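Local atomic coordinates of uncharacterized protein DR_0571 (Deinococcus radiodurans R1, PDB entry 3C4N), a protein that binds ADP and, as a likely FAD-dependent oxidoreductase, probably uses the same nucleotide site to hold the ADP half of its flavin cofactor. Residues I229-A234 against H371-G376; I39-A44 against L64-E69; L244-R249 against E365-L370. One frame throughout, in Å; residues are numbered along the deposited sequence.

Interaction 1: residues I229-A234 against H371-G376; sequences IVAAGA and HLLLGG. With ADP (adenosine-5'-diphosphate), chain C.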
loop_
_atom_site.group_PDB
_atom_site.type_symbol
_atom_site.label_atom_id
_atom_site.label_comp_id
_atom_site.label_asym_id
_atom_site.label_seq_id
_atom_site.Cartn_x
_atom_site.Cartn_y
_atom_site.Cartn_z
ATOM N N ILE A 229 -11.165 1.549 14.707
ATOM C CA ILE A 229 -11.812 0.283 14.390
ATOM C C ILE A 229 -10.792 -0.845 14.522
ATOM O O ILE A 229 -9.795 -0.885 13.802
ATOM C CB ILE A 229 -12.381 0.300 12.958
ATOM C CG1 ILE A 229 -13.436 1.400 12.852
ATOM C CG2 ILE A 229 -12.965 -1.053 12.600
ATOM C CD1 ILE A 229 -14.030 1.531 11.486
ATOM N N VAL A 230 -11.053 -1.746 15.467
ATOM C CA VAL A 230 -10.195 -2.892 15.744
ATOM C C VAL A 230 -10.615 -4.101 14.917
ATOM O O VAL A 230 -11.482 -4.879 15.318
ATOM C CB VAL A 230 -10.252 -3.270 17.242
ATOM C CG1 VAL A 230 -9.475 -4.534 17.503
ATOM C CG2 VAL A 230 -9.710 -2.143 18.083
ATOM N N ALA A 231 -9.975 -4.245 13.758
ATOM C CA ALA A 231 -10.233 -5.344 12.827
ATOM C C ALA A 231 -9.015 -6.260 12.777
ATOM O O ALA A 231 -8.596 -6.663 11.699
ATOM C CB ALA A 231 -10.509 -4.793 11.442
ATOM N N ALA A 232 -8.468 -6.597 13.943
ATOM C CA ALA A 232 -7.288 -7.434 14.002
ATOM C C ALA A 232 -7.637 -8.907 13.964
ATOM O O ALA A 232 -6.787 -9.759 14.203
ATOM C CB ALA A 232 -6.489 -7.113 15.259
ATOM N N GLY A 233 -8.887 -9.209 13.636
ATOM C CA GLY A 233 -9.314 -10.594 13.594
ATOM C C GLY A 233 -9.248 -11.200 14.986
ATOM O O GLY A 233 -9.556 -10.539 15.978
ATOM N N ALA A 234 -8.827 -12.458 15.051
ATOM C CA ALA A 234 -8.711 -13.195 16.303
ATOM C C ALA A 234 -7.862 -12.466 17.338
ATOM O O ALA A 234 -8.032 -12.667 18.538
ATOM C CB ALA A 234 -8.135 -14.568 16.036
ATOM N N HIS A 371 -14.373 0.663 18.285
ATOM C CA HIS A 371 -15.159 -0.464 17.781
ATOM C C HIS A 371 -14.350 -1.726 17.573
ATOM O O HIS A 371 -13.217 -1.676 17.097
ATOM C CB HIS A 371 -15.826 -0.114 16.452
ATOM C CG HIS A 371 -16.743 1.060 16.538
ATOM N ND1 HIS A 371 -16.308 2.354 16.355
ATOM C CD2 HIS A 371 -18.056 1.143 16.849
ATOM C CE1 HIS A 371 -17.315 3.186 16.551
ATOM N NE2 HIS A 371 -18.388 2.478 16.853
ATOM N N LEU A 372 -14.944 -2.860 17.928
ATOM C CA LEU A 372 -14.295 -4.150 17.741
ATOM C C LEU A 372 -15.055 -4.918 16.654
ATOM O O LEU A 372 -16.202 -5.317 16.850
ATOM C CB LEU A 372 -14.286 -4.937 19.057
ATOM C CG LEU A 372 -13.839 -6.405 18.980
ATOM C CD1 LEU A 372 -12.400 -6.505 18.495
ATOM C CD2 LEU A 372 -13.971 -7.030 20.356
ATOM N N LEU A 373 -14.399 -5.110 15.511
ATOM C CA LEU A 373 -14.964 -5.802 14.354
ATOM C C LEU A 373 -14.535 -7.254 14.350
ATOM O O LEU A 373 -13.345 -7.557 14.358
ATOM C CB LEU A 373 -14.475 -5.135 13.061
ATOM C CG LEU A 373 -14.941 -5.641 11.686
ATOM C CD1 LEU A 373 -16.457 -5.751 11.668
ATOM C CD2 LEU A 373 -14.464 -4.682 10.592
ATOM N N LEU A 374 -15.508 -8.150 14.334
ATOM C CA LEU A 374 -15.217 -9.571 14.316
ATOM C C LEU A 374 -15.843 -10.211 13.086
ATOM O O LEU A 374 -16.982 -9.896 12.717
ATOM C CB LEU A 374 -15.761 -10.231 15.588
ATOM C CG LEU A 374 -14.806 -10.501 16.760
ATOM C CD1 LEU A 374 -13.759 -9.433 16.853
ATOM C CD2 LEU A 374 -15.597 -10.618 18.060
ATOM N N GLY A 375 -15.072 -11.093 12.456
ATOM C CA GLY A 375 -15.515 -11.831 11.286
ATOM C C GLY A 375 -15.957 -13.197 11.776
ATOM O O GLY A 375 -17.113 -13.357 12.154
ATOM N N GLY A 376 -15.057 -14.180 11.789
ATOM C CA GLY A 376 -15.425 -15.503 12.279
ATOM C C GLY A 376 -15.774 -16.567 11.245
ATOM O O GLY A 376 -15.821 -16.280 10.047
HETATM P PB ADP C . -10.230 -11.000 9.633
HETATM O O1B ADP C . -11.188 -10.759 10.711
HETATM O O2B ADP C . -10.600 -10.138 8.336
HETATM O O3B ADP C . -10.205 -12.567 9.242
HETATM P PA ADP C . -7.613 -11.411 9.581
HETATM O O1A ADP C . -7.189 -12.328 10.656
HETATM O O2A ADP C . -8.020 -12.283 8.279
HETATM O O3A ADP C . -8.823 -10.479 10.073
HETATM O "O5'" ADP C . -6.540 -10.275 9.242
HETATM C "C5'" ADP C . -6.796 -9.185 10.073
HETATM C "C4'" ADP C . -5.580 -8.303 10.179
HETATM O "O4'" ADP C . -5.150 -7.540 11.337
HETATM C "C3'" ADP C . -4.579 -9.392 9.954
HETATM O "O3'" ADP C . -4.432 -9.637 8.554
HETATM C "C2'" ADP C . -3.298 -8.896 10.629
HETATM O "O2'" ADP C . -2.222 -8.845 9.677
HETATM C "C1'" ADP C . -3.705 -7.509 11.199
HETATM N N9 ADP C . -3.291 -7.260 12.543
HETATM C C8 ADP C . -3.447 -8.163 13.606
HETATM N N7 ADP C . -2.928 -7.636 14.701
HETATM C C5 ADP C . -2.465 -6.389 14.422
HETATM C C6 ADP C . -1.929 -5.312 15.175
HETATM N N6 ADP C . -2.047 -5.286 16.582
HETATM N N1 ADP C . -1.545 -4.188 14.531
HETATM C C2 ADP C . -1.690 -4.055 13.213
HETATM N N3 ADP C . -2.223 -4.966 12.485
HETATM C C4 ADP C . -2.712 -6.149 13.039
HETATM O O HOH W 1 -11.469 -8.216 12.273
HETATM O O HOH W 2 -10.605 -7.992 15.707
#
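In the parallel part of the Rossmann-type sheet, Val-230, the last residue of its strand, pairs with Leu-372 where the chain opens onto the diphosphate of ADP. Val-230 is held through both its backbone N and O: N donates to His-371 O at 2.7 Å in an almost straight bond, and O accepts from Leu-373 N at 2.9 Å, that donor standing 39° above the carbonyl plane. With chi1 at 174°, Val-230 CG1 lies anti to the backbone N and meets Leu-372 CD1 at 3.7 Å. On the other face Leu-373 CD2 packs against Ala-231 CB at 4.0 Å. Beyond these pairs the chains diverge and water takes over. One water accepts from Gly-233 N at 3.1 Å and donates to Leu-373 O (2.9 Å) and to ADP O1B (3.0 Å), so the second strand reaches the phosphate indirectly. Gly-233 has positive phi, and a CB here would run into ADP O1A. Strand 36-42 flanks 229-231 with backbone bonds, while strand 362-367 borders Leu-372. Helix 46-58 covers Leu-373 with Met-47 and Cys-51 and Ile-229 with Cys-51 and Leu-55; helix 379-398 lies against Ile-229 and His-371.

Interaction 2: residues I39-A44 against L64-E69; sequences IVVIGA and LLLVEE. With ADP (adenosine-5'-diphosphate), chain C.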
loop_
_atom_site.group_PDB
_atom_site.type_symbol
_atom_site.label_atom_id
_atom_site.label_comp_id
_atom_site.label_asym_id
_atom_site.label_seq_id
_atom_site.Cartn_x
_atom_site.Cartn_y
_atom_site.Cartn_z
ATOM N N ILE A 39 -10.277 8.696 11.342
ATOM C CA ILE A 39 -10.555 7.285 11.496
ATOM C C ILE A 39 -9.326 6.419 11.332
ATOM O O ILE A 39 -8.576 6.584 10.381
ATOM C CB ILE A 39 -11.562 6.829 10.445
ATOM C CG1 ILE A 39 -12.850 7.638 10.552
ATOM C CG2 ILE A 39 -11.854 5.358 10.617
ATOM C CD1 ILE A 39 -13.760 7.431 9.358
ATOM N N VAL A 40 -9.109 5.493 12.257
ATOM C CA VAL A 40 -7.970 4.592 12.126
ATOM C C VAL A 40 -8.484 3.147 12.124
ATOM O O VAL A 40 -9.183 2.716 13.038
ATOM C CB VAL A 40 -6.926 4.823 13.266
ATOM C CG1 VAL A 40 -5.854 3.745 13.236
ATOM C CG2 VAL A 40 -6.269 6.175 13.090
ATOM N N VAL A 41 -8.164 2.411 11.070
ATOM C CA VAL A 41 -8.583 1.023 10.974
ATOM C C VAL A 41 -7.360 0.123 11.168
ATOM O O VAL A 41 -6.379 0.212 10.418
ATOM C CB VAL A 41 -9.238 0.709 9.594
ATOM C CG1 VAL A 41 -9.619 -0.768 9.501
ATOM C CG2 VAL A 41 -10.471 1.571 9.384
ATOM N N ILE A 42 -7.428 -0.734 12.190
ATOM C CA ILE A 42 -6.348 -1.669 12.516
ATOM C C ILE A 42 -6.704 -3.031 11.943
ATOM O O ILE A 42 -7.697 -3.638 12.340
ATOM C CB ILE A 42 -6.163 -1.806 14.049
ATOM C CG1 ILE A 42 -5.943 -0.412 14.659
ATOM C CG2 ILE A 42 -4.987 -2.762 14.357
ATOM C CD1 ILE A 42 -5.938 -0.385 16.173
ATOM N N GLY A 43 -5.894 -3.504 11.002
ATOM C CA GLY A 43 -6.144 -4.796 10.383
ATOM C C GLY A 43 -6.580 -4.683 8.932
ATOM O O GLY A 43 -7.637 -4.114 8.629
ATOM N N ALA A 44 -5.778 -5.221 8.020
ATOM C CA ALA A 44 -6.138 -5.141 6.619
ATOM C C ALA A 44 -6.595 -6.468 6.019
ATOM O O ALA A 44 -6.399 -6.712 4.833
ATOM C CB ALA A 44 -4.974 -4.552 5.800
ATOM N N LEU A 64 -8.718 8.670 6.838
ATOM C CA LEU A 64 -8.663 7.324 7.408
ATOM C C LEU A 64 -7.289 6.711 7.200
ATOM O O LEU A 64 -6.733 6.819 6.117
ATOM C CB LEU A 64 -9.727 6.429 6.756
ATOM C CG LEU A 64 -9.691 4.933 7.094
ATOM C CD1 LEU A 64 -11.110 4.365 7.000
ATOM C CD2 LEU A 64 -8.742 4.190 6.147
ATOM N N LEU A 65 -6.743 6.081 8.235
ATOM C CA LEU A 65 -5.422 5.446 8.153
ATOM C C LEU A 65 -5.583 3.931 8.347
ATOM O O LEU A 65 -6.151 3.491 9.340
ATOM C CB LEU A 65 -4.502 5.999 9.254
ATOM C CG LEU A 65 -2.968 5.976 9.121
ATOM C CD1 LEU A 65 -2.364 5.738 10.503
ATOM C CD2 LEU A 65 -2.505 4.898 8.179
ATOM N N LEU A 66 -5.086 3.141 7.405
ATOM C CA LEU A 66 -5.179 1.688 7.499
ATOM C C LEU A 66 -3.830 1.147 7.995
ATOM O O LEU A 66 -2.786 1.400 7.376
ATOM C CB LEU A 66 -5.506 1.083 6.121
ATOM C CG LEU A 66 -6.475 -0.093 6.013
ATOM C CD1 LEU A 66 -6.058 -0.990 4.862
ATOM C CD2 LEU A 66 -6.500 -0.888 7.314
ATOM N N VAL A 67 -3.850 0.414 9.108
ATOM C CA VAL A 67 -2.616 -0.146 9.666
ATOM C C VAL A 67 -2.633 -1.664 9.683
ATOM O O VAL A 67 -3.561 -2.297 10.188
ATOM C CB VAL A 67 -2.352 0.346 11.113
ATOM C CG1 VAL A 67 -0.932 -0.059 11.564
ATOM C CG2 VAL A 67 -2.514 1.838 11.174
ATOM N N GLU A 68 -1.578 -2.237 9.130
ATOM C CA GLU A 68 -1.448 -3.667 9.043
ATOM C C GLU A 68 -0.027 -4.052 9.435
ATOM O O GLU A 68 0.929 -3.419 8.993
ATOM C CB GLU A 68 -1.763 -4.068 7.611
ATOM C CG GLU A 68 -1.229 -5.387 7.219
ATOM C CD GLU A 68 -1.846 -6.502 8.000
ATOM O OE1 GLU A 68 -1.119 -7.488 8.247
ATOM O OE2 GLU A 68 -3.048 -6.405 8.350
ATOM N N GLU A 69 0.122 -5.077 10.266
ATOM C CA GLU A 69 1.460 -5.475 10.685
ATOM C C GLU A 69 2.138 -6.379 9.679
ATOM O O GLU A 69 3.361 -6.526 9.688
ATOM C CB GLU A 69 1.426 -6.155 12.053
ATOM C CG GLU A 69 0.600 -7.421 12.134
ATOM C CD GLU A 69 0.581 -7.994 13.544
ATOM O OE1 GLU A 69 -0.062 -9.059 13.741
ATOM O OE2 GLU A 69 1.211 -7.372 14.443
HETATM P PB ADP C . -10.230 -11.000 9.633
HETATM O O1B ADP C . -11.188 -10.759 10.711
HETATM O O2B ADP C . -10.600 -10.138 8.336
HETATM O O3B ADP C . -10.205 -12.567 9.242
HETATM P PA ADP C . -7.613 -11.411 9.581
HETATM O O1A ADP C . -7.189 -12.328 10.656
HETATM O O2A ADP C . -8.020 -12.283 8.279
HETATM O O3A ADP C . -8.823 -10.479 10.073
HETATM O "O5'" ADP C . -6.540 -10.275 9.242
HETATM C "C5'" ADP C . -6.796 -9.185 10.073
HETATM C "C4'" ADP C . -5.580 -8.303 10.179
HETATM O "O4'" ADP C . -5.150 -7.540 11.337
HETATM C "C3'" ADP C . -4.579 -9.392 9.954
HETATM O "O3'" ADP C . -4.432 -9.637 8.554
HETATM C "C2'" ADP C . -3.298 -8.896 10.629
HETATM O "O2'" ADP C . -2.222 -8.845 9.677
HETATM C "C1'" ADP C . -3.705 -7.509 11.199
HETATM N N9 ADP C . -3.291 -7.260 12.543
HETATM C C8 ADP C . -3.447 -8.163 13.606
HETATM N N7 ADP C . -2.928 -7.636 14.701
HETATM C C5 ADP C . -2.465 -6.389 14.422
HETATM C C6 ADP C . -1.929 -5.312 15.175
HETATM N N6 ADP C . -2.047 -5.286 16.582
HETATM N N1 ADP C . -1.545 -4.188 14.531
HETATM C C2 ADP C . -1.690 -4.055 13.213
HETATM N N3 ADP C . -2.223 -4.966 12.485
HETATM C C4 ADP C . -2.712 -6.149 13.039
#
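Leu-64 slants across both Ile-39 and Val-41, its CD1 lodged between Ile-39 CG2 at 3.8 Å and Val-41 CG2 at 3.7 Å. Val-41's other methyl, CG1, anti to the backbone N (chi1 178°), meets Leu-66 CD2 at 3.8 Å. Leu-66 then reaches Ala-44 with CD1, which continues this apolar face past the strand end. Between the two parallel strands the backbone bonds alternate, the last running from Gly-43 N to Val-67 O at 2.7 Å. Glu-68 bends back at chi2 (64°), and its OE2, met nearly along the C-O direction, accepts from Ala-44 N at 3.0 Å; OE1 is held by Gly-70 N, and the carboxylate sits beside the ribose O2'. The adenine is sandwiched, with Ile-42 CG2 on one face, 3.7 Å from ADP C2, and Glu-69 on the other, its CD 3.6 Å from ADP C5. An alanine in place of Glu-69 would lose CG and the carboxylate from over the ring, and would probably leave that face less covered and the base freer to shift. Strand 36-42, helix 46-58 and strand 64-67 form the beta-alpha-beta unit of a Rossmann-type dinucleotide fold, with an acidic residue after the second strand at the ribose.

Interaction 3: residues L244-R249 against E365-L370; sequences LGLHTR and ELAPGL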
loop_
_atom_site.group_PDB
_atom_site.type_symbol
_atom_site.label_atom_id
_atom_site.label_comp_id
_atom_site.label_asym_id
_atom_site.label_seq_id
_atom_site.Cartn_x
_atom_site.Cartn_y
_atom_site.Cartn_z
ATOM N N LEU A 244 -6.225 -1.392 26.627
ATOM C CA LEU A 244 -7.173 -0.550 27.353
ATOM C C LEU A 244 -7.899 -1.245 28.514
ATOM O O LEU A 244 -8.829 -0.679 29.085
ATOM C CB LEU A 244 -8.213 0.009 26.367
ATOM C CG LEU A 244 -7.705 0.986 25.295
ATOM C CD1 LEU A 244 -8.672 1.066 24.120
ATOM C CD2 LEU A 244 -7.509 2.347 25.923
ATOM N N GLY A 245 -7.489 -2.462 28.860
ATOM C CA GLY A 245 -8.141 -3.164 29.953
ATOM C C GLY A 245 -9.613 -3.466 29.708
ATOM O O GLY A 245 -10.383 -3.666 30.648
ATOM N N LEU A 246 -10.004 -3.507 28.440
ATOM C CA LEU A 246 -11.381 -3.790 28.064
ATOM C C LEU A 246 -11.616 -5.291 27.902
ATOM O O LEU A 246 -11.137 -5.915 26.944
ATOM C CB LEU A 246 -11.722 -3.069 26.758
ATOM C CG LEU A 246 -11.505 -1.548 26.771
ATOM C CD1 LEU A 246 -11.854 -0.961 25.419
ATOM C CD2 LEU A 246 -12.359 -0.923 27.861
ATOM N N HIS A 247 -12.364 -5.859 28.847
ATOM C CA HIS A 247 -12.673 -7.287 28.850
ATOM C C HIS A 247 -13.817 -7.665 27.910
ATOM O O HIS A 247 -14.783 -6.920 27.766
ATOM C CB HIS A 247 -13.035 -7.727 30.271
ATOM C CG HIS A 247 -12.028 -7.325 31.299
ATOM N ND1 HIS A 247 -10.719 -7.749 31.261
ATOM C CD2 HIS A 247 -12.137 -6.531 32.389
ATOM C CE1 HIS A 247 -10.063 -7.234 32.286
ATOM N NE2 HIS A 247 -10.901 -6.491 32.985
ATOM N N THR A 248 -13.694 -8.818 27.260
ATOM C CA THR A 248 -14.740 -9.320 26.373
ATOM C C THR A 248 -14.818 -10.833 26.581
ATOM O O THR A 248 -13.943 -11.430 27.219
ATOM C CB THR A 248 -14.453 -9.032 24.862
ATOM O OG1 THR A 248 -13.226 -9.664 24.470
ATOM C CG2 THR A 248 -14.374 -7.531 24.601
ATOM N N ARG A 249 -15.856 -11.452 26.029
ATOM C CA ARG A 249 -16.047 -12.889 26.168
ATOM C C ARG A 249 -15.631 -13.629 24.897
ATOM O O ARG A 249 -15.723 -14.854 24.822
ATOM C CB ARG A 249 -17.520 -13.184 26.488
ATOM C CG ARG A 249 -18.191 -12.142 27.378
ATOM C CD ARG A 249 -19.305 -12.740 28.246
ATOM N NE ARG A 249 -18.699 -13.521 29.311
ATOM C CZ ARG A 249 -18.750 -13.214 30.603
ATOM N NH1 ARG A 249 -19.400 -12.142 31.030
ATOM N NH2 ARG A 249 -18.093 -13.964 31.470
ATOM N N GLU A 365 -19.232 -1.175 20.000
ATOM C CA GLU A 365 -18.439 -0.041 20.440
ATOM C C GLU A 365 -18.153 -0.280 21.924
ATOM O O GLU A 365 -19.018 -0.077 22.773
ATOM C CB GLU A 365 -19.213 1.266 20.214
ATOM C CG GLU A 365 -18.351 2.527 20.332
ATOM C CD GLU A 365 -19.136 3.839 20.202
ATOM O OE1 GLU A 365 -20.361 3.845 20.467
ATOM O OE2 GLU A 365 -18.514 4.871 19.851
ATOM N N LEU A 366 -16.936 -0.742 22.211
ATOM C CA LEU A 366 -16.494 -1.050 23.568
ATOM C C LEU A 366 -16.186 0.185 24.404
ATOM O O LEU A 366 -15.941 0.094 25.606
ATOM C CB LEU A 366 -15.250 -1.942 23.524
ATOM C CG LEU A 366 -15.423 -3.295 22.830
ATOM C CD1 LEU A 366 -14.081 -4.067 22.811
ATOM C CD2 LEU A 366 -16.488 -4.075 23.563
ATOM N N ALA A 367 -16.200 1.339 23.757
ATOM C CA ALA A 367 -15.932 2.599 24.421
ATOM C C ALA A 367 -16.127 3.686 23.385
ATOM O O ALA A 367 -16.105 3.425 22.179
ATOM C CB ALA A 367 -14.513 2.623 24.948
ATOM N N PRO A 368 -16.316 4.925 23.836
ATOM C CA PRO A 368 -16.512 6.024 22.894
ATOM C C PRO A 368 -15.489 6.022 21.758
ATOM O O PRO A 368 -14.284 6.099 21.997
ATOM C CB PRO A 368 -16.408 7.248 23.795
ATOM C CG PRO A 368 -17.072 6.761 25.063
ATOM C CD PRO A 368 -16.428 5.393 25.230
ATOM N N GLY A 369 -15.988 5.915 20.528
ATOM C CA GLY A 369 -15.127 5.918 19.360
ATOM C C GLY A 369 -14.306 4.661 19.120
ATOM O O GLY A 369 -13.537 4.601 18.160
ATOM N N LEU A 370 -14.470 3.663 19.987
ATOM C CA LEU A 370 -13.735 2.406 19.870
ATOM C C LEU A 370 -14.631 1.230 19.464
ATOM O O LEU A 370 -15.535 0.847 20.212
ATOM C CB LEU A 370 -13.039 2.072 21.191
ATOM C CG LEU A 370 -12.109 0.865 21.135
ATOM C CD1 LEU A 370 -10.922 1.206 20.231
ATOM C CD2 LEU A 370 -11.616 0.516 22.524
#
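Leu-244 and Leu-246 make an apolar surface contact with Leu-366 and Leu-370, joining the end of helix 236-244 and the loop after it to the beta hairpin of strands 362-367 and 370-374. Leu-370 CD2 is the shared point: the tips of both leucines come at it head-on, Leu-246 CD1 at 3.3 Å and Leu-244 CD1 at 3.4 Å, so the methyls are tightly pressed. Leu-370 CG stands anti to the backbone N (chi1 -173°), and CD2 is the branch both meet. Leu-246 also slants across Leu-366, its CD1 lying 4.0 Å from Leu-366 CB, and farther along the loop Thr-248 stands at about a right angle to the same leucine, with Thr-248 CG2 3.9 Å from Leu-366 CD1. What ties the two segments together is methyl packing, while the polar bonding serves each segment's own shape. Gly-245, with positive phi, takes the chain out of the helix, and a backbone bond between Leu-246 and Val-240 keeps the loop close to it. In the hairpin, Ala-367 to Leu-370 form a type II beta turn with Gly-369 in the position that needs positive phi. Leu-370 N closes the turn on Ala-367 O at 2.7 Å. Across it Glu-365, its chain extended, brings its carboxylate to the turn, where OE2 accepts from Gly-369 N at 2.8 Å on its anti side, 29° out of the carboxylate plane.

Interactions 1 and 2 are buried and adjacent in one sheet: strand 227-230 lies beside strand 36-42, with probable backbone bonds from Ile-229 N to Val-40 O and from Ala-231 N to Ile-42 O. Both end at ADP: interaction 2 meets the adenine and ribose, while interaction 1 touches base and ribose through Ala-231 and Ala-232 and reaches the diphosphate at Gly-233, partly through water. Interaction 3 lies at the surface, nested within the loop that interaction 1 closes, and adjoins it through strand 370-374, where Leu-366 packs on Leu-372 and Leu-370 on Val-230. Parallel backbone bonding dominates the first two, whereas the third joins its segments by methyls and has no part in the nucleotide site.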